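Local coordinates for protein malonate decarboxylase subunit alpha (Acinetobacter baumannii ATCC 17978, PDB 6MPR) that probably serves as the acyl-carrier protein transferase subunit of malonate decarboxylase, exchanging acetyl for malonyl on the carrier thioester during malonate breakdown, at residues G66-S78 / V223-F235. Numbering follows the deposited sequence.
Sequences GNNQKQADFLSRS and VVADQPFYIEPLF
The extended chain of Y230 and I231 runs alongside K70 and Q71, in loops that follow strands 221-224 and 61-64 of the parallel, Rossmann-like sheet; the Q71 N to Y230 O hydrogen bond (2.9 Å) joins them just before helix 73-79 begins. D73, in the first turn of that helix, takes the amide of Y230 on OD1 (2.8 Å), met from above the carboxylate plane. A carboxylate suits this place because its other oxygen, OD2, receives both NE and NH2 of R77 from one face. The salt-bridge network continues to D226, which R77 grips end-on: NH1 reaches OD2 at 2.8 Å and NH2 reaches OD1 at 2.9 Å, each on a syn lone pair. One arginine thus lies between two carboxylates and probably offsets their mutual repulsion. Beside this network, small A225 brings its CA over one face of the F74 ring (CH-pi), while branched V223 fills the edge, CG2 3.8 Å from CE2. Farther along, a water donates to Q69 O and accepts from E232 N. K70 NZ bonds the backbone O of S177, among others, and its CG makes a CH-pi contact over the F229 face, 4.0 Å from the ring centroid.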
loop_
_atom_site.group_PDB
_atom_site.type_symbol
_atom_site.label_atom_id
_atom_site.label_comp_id
_atom_site.label_asym_id
_atom_site.label_seq_id
_atom_site.Cartn_x
_atom_site.Cartn_y
_atom_site.Cartn_z
ATOM N N GLY A 66 12.806 16.342 2.515
ATOM C CA GLY A 66 12.075 15.612 1.496
ATOM C C GLY A 66 10.753 14.932 1.826
ATOM O O GLY A 66 10.158 14.298 0.949
ATOM N N ASN A 67 10.290 15.005 3.069
ATOM C CA ASN A 67 8.914 14.634 3.378
ATOM C C ASN A 67 7.981 15.706 2.834
ATOM O O ASN A 67 8.407 16.809 2.483
ATOM C CB ASN A 67 8.655 14.524 4.887
ATOM C CG ASN A 67 9.547 13.532 5.596
ATOM O OD1 ASN A 67 9.303 12.326 5.566
ATOM N ND2 ASN A 67 10.541 14.042 6.312
ATOM N N ASN A 68 6.684 15.414 2.816
ATOM C CA ASN A 68 5.758 16.451 2.383
ATOM C C ASN A 68 5.821 17.667 3.301
ATOM O O ASN A 68 5.739 18.809 2.825
ATOM C CB ASN A 68 4.329 15.934 2.303
ATOM C CG ASN A 68 3.370 16.996 1.761
ATOM O OD1 ASN A 68 3.274 17.204 0.546
ATOM N ND2 ASN A 68 2.689 17.695 2.660
ATOM N N GLN A 69 5.993 17.457 4.609
ATOM C CA GLN A 69 6.049 18.555 5.571
ATOM C C GLN A 69 7.440 18.684 6.187
ATOM O O GLN A 69 8.144 19.660 5.917
ATOM C CB GLN A 69 4.976 18.348 6.646
ATOM C CG GLN A 69 3.561 18.234 6.084
ATOM C CD GLN A 69 2.633 17.477 7.020
ATOM O OE1 GLN A 69 2.408 16.278 6.844
ATOM N NE2 GLN A 69 2.092 18.167 8.008
ATOM N N LYS A 70 7.864 17.720 7.005
ATOM C CA LYS A 70 9.168 17.789 7.669
ATOM C C LYS A 70 10.306 17.766 6.657
ATOM O O LYS A 70 10.333 16.908 5.773
ATOM C CB LYS A 70 9.307 16.604 8.634
ATOM C CG LYS A 70 10.712 16.371 9.159
ATOM C CD LYS A 70 10.703 15.243 10.188
ATOM C CE LYS A 70 10.565 13.882 9.535
ATOM N NZ LYS A 70 10.468 12.764 10.542
ATOM N N GLN A 71 11.257 18.697 6.801
ATOM C CA GLN A 71 12.437 18.776 5.941
ATOM C C GLN A 71 13.692 18.617 6.784
ATOM O O GLN A 71 13.883 19.341 7.773
ATOM C CB GLN A 71 12.545 20.108 5.172
ATOM C CG GLN A 71 11.279 20.545 4.425
ATOM C CD GLN A 71 10.888 19.544 3.359
ATOM O OE1 GLN A 71 11.746 19.057 2.602
ATOM N NE2 GLN A 71 9.601 19.213 3.301
ATOM N N ALA A 72 14.558 17.694 6.376
ATOM C CA ALA A 72 15.885 17.591 6.977
ATOM C C ALA A 72 16.759 18.693 6.375
ATOM O O ALA A 72 17.694 18.459 5.602
ATOM C CB ALA A 72 16.465 16.207 6.734
ATOM N N ASP A 73 16.424 19.932 6.719
ATOM C CA ASP A 73 17.003 21.047 5.966
ATOM C C ASP A 73 18.452 21.331 6.341
ATOM O O ASP A 73 19.198 21.881 5.522
ATOM C CB ASP A 73 16.154 22.310 6.131
ATOM C CG ASP A 73 16.184 22.873 7.536
ATOM O OD1 ASP A 73 15.674 22.212 8.480
ATOM O OD2 ASP A 73 16.735 23.983 7.704
ATOM N N PHE A 74 18.874 20.965 7.552
ATOM C CA PHE A 74 20.299 21.040 7.865
ATOM C C PHE A 74 21.094 20.088 6.980
ATOM O O PHE A 74 22.136 20.466 6.424
ATOM C CB PHE A 74 20.513 20.733 9.346
ATOM C CG PHE A 74 21.947 20.693 9.768
ATOM C CD1 PHE A 74 22.745 21.826 9.688
ATOM C CD2 PHE A 74 22.487 19.531 10.274
ATOM C CE1 PHE A 74 24.074 21.788 10.107
ATOM C CE2 PHE A 74 23.809 19.482 10.678
ATOM C CZ PHE A 74 24.599 20.615 10.598
ATOM N N LEU A 75 20.599 18.863 6.798
ATOM C CA LEU A 75 21.318 17.915 5.944
ATOM C C LEU A 75 21.275 18.337 4.481
ATOM O O LEU A 75 22.284 18.225 3.777
ATOM C CB LEU A 75 20.752 16.496 6.111
ATOM C CG LEU A 75 20.901 15.866 7.498
ATOM C CD1 LEU A 75 20.308 14.435 7.538
ATOM C CD2 LEU A 75 22.353 15.883 7.954
ATOM N N SER A 76 20.130 18.840 4.006
ATOM C CA SER A 76 20.055 19.255 2.607
ATOM C C SER A 76 20.902 20.498 2.348
ATOM O O SER A 76 21.599 20.561 1.331
ATOM C CB SER A 76 18.598 19.472 2.178
ATOM O OG SER A 76 17.942 20.440 2.980
ATOM N N ARG A 77 20.882 21.486 3.257
ATOM C CA ARG A 77 21.747 22.654 3.086
ATOM C C ARG A 77 23.214 22.247 3.124
ATOM O O ARG A 77 24.041 22.787 2.372
ATOM C CB ARG A 77 21.461 23.712 4.161
ATOM C CG ARG A 77 20.146 24.473 3.975
ATOM C CD ARG A 77 19.949 25.560 5.046
ATOM N NE ARG A 77 19.370 25.036 6.288
ATOM C CZ ARG A 77 20.050 24.905 7.428
ATOM N NH1 ARG A 77 21.328 25.258 7.490
ATOM N NH2 ARG A 77 19.455 24.428 8.517
ATOM N N SER A 78 23.553 21.284 3.989
ATOM C CA SER A 78 24.939 20.834 4.089
ATOM C C SER A 78 25.348 20.069 2.840
ATOM O O SER A 78 26.436 20.290 2.295
ATOM C CB SER A 78 25.136 19.968 5.345
ATOM O OG SER A 78 24.909 20.691 6.556
ATOM N N VAL A 223 23.149 13.734 14.036
ATOM C CA VAL A 223 23.794 15.040 14.131
ATOM C C VAL A 223 22.760 16.025 14.655
ATOM O O VAL A 223 21.607 16.002 14.224
ATOM C CB VAL A 223 24.369 15.499 12.771
ATOM C CG1 VAL A 223 23.251 15.699 11.723
ATOM C CG2 VAL A 223 25.171 16.781 12.932
ATOM N N VAL A 224 23.158 16.860 15.615
ATOM C CA VAL A 224 22.288 17.926 16.099
ATOM C C VAL A 224 22.251 19.025 15.043
ATOM O O VAL A 224 23.296 19.554 14.644
ATOM C CB VAL A 224 22.779 18.465 17.452
ATOM C CG1 VAL A 224 21.892 19.624 17.928
ATOM C CG2 VAL A 224 22.791 17.360 18.482
ATOM N N ALA A 225 21.051 19.364 14.573
ATOM C CA ALA A 225 20.932 20.364 13.520
ATOM C C ALA A 225 21.321 21.742 14.046
ATOM O O ALA A 225 21.230 22.016 15.247
ATOM C CB ALA A 225 19.506 20.399 12.976
ATOM N N ASP A 226 21.752 22.621 13.132
ATOM C CA ASP A 226 22.087 23.979 13.543
ATOM C C ASP A 226 20.857 24.717 14.038
ATOM O O ASP A 226 20.983 25.680 14.801
ATOM C CB ASP A 226 22.756 24.762 12.398
ATOM C CG ASP A 226 21.952 24.731 11.082
ATOM O OD1 ASP A 226 20.923 24.029 10.992
ATOM O OD2 ASP A 226 22.383 25.411 10.119
ATOM N N GLN A 227 19.677 24.273 13.626
ATOM C CA GLN A 227 18.414 24.853 14.049
ATOM C C GLN A 227 17.332 23.813 13.818
ATOM O O GLN A 227 17.538 22.871 13.045
ATOM C CB GLN A 227 18.118 26.145 13.272
ATOM C CG GLN A 227 18.014 25.928 11.769
ATOM C CD GLN A 227 17.806 27.222 11.031
ATOM O OE1 GLN A 227 16.915 27.338 10.192
ATOM N NE2 GLN A 227 18.630 28.208 11.337
ATOM N N PRO A 228 16.195 23.919 14.507
ATOM C CA PRO A 228 15.179 22.858 14.417
ATOM C C PRO A 228 14.751 22.616 12.979
ATOM O O PRO A 228 14.733 23.543 12.163
ATOM C CB PRO A 228 14.021 23.404 15.256
ATOM C CG PRO A 228 14.679 24.340 16.228
ATOM C CD PRO A 228 15.814 24.969 15.468
ATOM N N PHE A 229 14.415 21.355 12.675
ATOM C CA PHE A 229 14.060 21.004 11.303
ATOM C C PHE A 229 12.916 21.871 10.786
ATOM O O PHE A 229 11.999 22.250 11.525
ATOM C CB PHE A 229 13.728 19.495 11.156
ATOM C CG PHE A 229 12.464 19.021 11.869
ATOM C CD1 PHE A 229 11.192 19.282 11.356
ATOM C CD2 PHE A 229 12.561 18.224 13.000
ATOM C CE1 PHE A 229 10.048 18.812 11.994
ATOM C CE2 PHE A 229 11.434 17.752 13.653
ATOM C CZ PHE A 229 10.158 18.044 13.146
ATOM N N TYR A 230 13.029 22.235 9.510
ATOM C CA TYR A 230 12.070 23.114 8.860
ATOM C C TYR A 230 10.752 22.402 8.607
ATOM O O TYR A 230 10.729 21.250 8.160
ATOM C CB TYR A 230 12.644 23.591 7.531
ATOM C CG TYR A 230 11.746 24.519 6.753
ATOM C CD1 TYR A 230 11.722 25.871 7.037
ATOM C CD2 TYR A 230 10.912 24.039 5.742
ATOM C CE1 TYR A 230 10.905 26.737 6.336
ATOM C CE2 TYR A 230 10.085 24.909 5.028
ATOM C CZ TYR A 230 10.093 26.257 5.334
ATOM O OH TYR A 230 9.291 27.144 4.652
ATOM N N ILE A 231 9.651 23.103 8.864
ATOM C CA ILE A 231 8.321 22.602 8.522
ATOM C C ILE A 231 7.356 23.783 8.504
ATOM O O ILE A 231 7.396 24.640 9.388
ATOM C CB ILE A 231 7.871 21.497 9.504
ATOM C CG1 ILE A 231 6.463 21.022 9.156
ATOM C CG2 ILE A 231 7.958 21.953 10.960
ATOM C CD1 ILE A 231 6.066 19.754 9.905
ATOM N N GLU A 232 6.478 23.826 7.454
ATOM C CA GLU A 232 5.439 24.832 7.208
ATOM C C GLU A 232 4.059 24.301 7.552
ATOM O O GLU A 232 3.813 23.100 7.476
ATOM C CB GLU A 232 5.392 25.235 5.730
ATOM C CG GLU A 232 6.631 25.735 5.114
ATOM C CD GLU A 232 6.336 26.232 3.711
ATOM O OE1 GLU A 232 5.695 27.296 3.587
ATOM O OE2 GLU A 232 6.701 25.538 2.745
ATOM N N PRO A 233 3.094 25.188 7.866
ATOM C CA PRO A 233 1.705 24.742 8.014
ATOM C C PRO A 233 1.040 24.561 6.665
ATOM O O PRO A 233 0.465 25.508 6.117
ATOM C CB PRO A 233 1.048 25.881 8.815
ATOM C CG PRO A 233 1.841 27.091 8.446
ATOM C CD PRO A 233 3.261 26.609 8.224
ATOM N N LEU A 234 1.092 23.352 6.126
ATOM C CA LEU A 234 0.563 23.081 4.798
ATOM C C LEU A 234 -0.854 22.521 4.814
ATOM O O LEU A 234 -1.437 22.336 3.737
ATOM C CB LEU A 234 1.491 22.108 4.066
ATOM C CG LEU A 234 2.936 22.590 3.897
ATOM C CD1 LEU A 234 3.787 21.481 3.295
ATOM C CD2 LEU A 234 2.997 23.855 3.036
ATOM N N PHE A 235 -1.430 22.255 5.993
ATOM C CA PHE A 235 -2.730 21.596 6.089
ATOM C C PHE A 235 -3.730 22.453 6.850
ATOM O O PHE A 235 -4.680 21.947 7.456
ATOM C CB PHE A 235 -2.572 20.198 6.692
ATOM C CG PHE A 235 -1.888 19.256 5.745
ATOM C CD1 PHE A 235 -0.508 19.205 5.680
ATOM C CD2 PHE A 235 -2.627 18.516 4.835
ATOM C CE1 PHE A 235 0.117 18.375 4.772
ATOM C CE2 PHE A 235 -2.004 17.697 3.915
ATOM C CZ PHE A 235 -0.627 17.628 3.886
HETATM O O HOH W 1 7.117 21.980 5.233
HETATM O O HOH W 2 2.174 21.066 7.778
HETATM O O HOH W 3 17.406 21.795 10.390
HETATM O O HOH W 4 15.191 24.995 9.903
#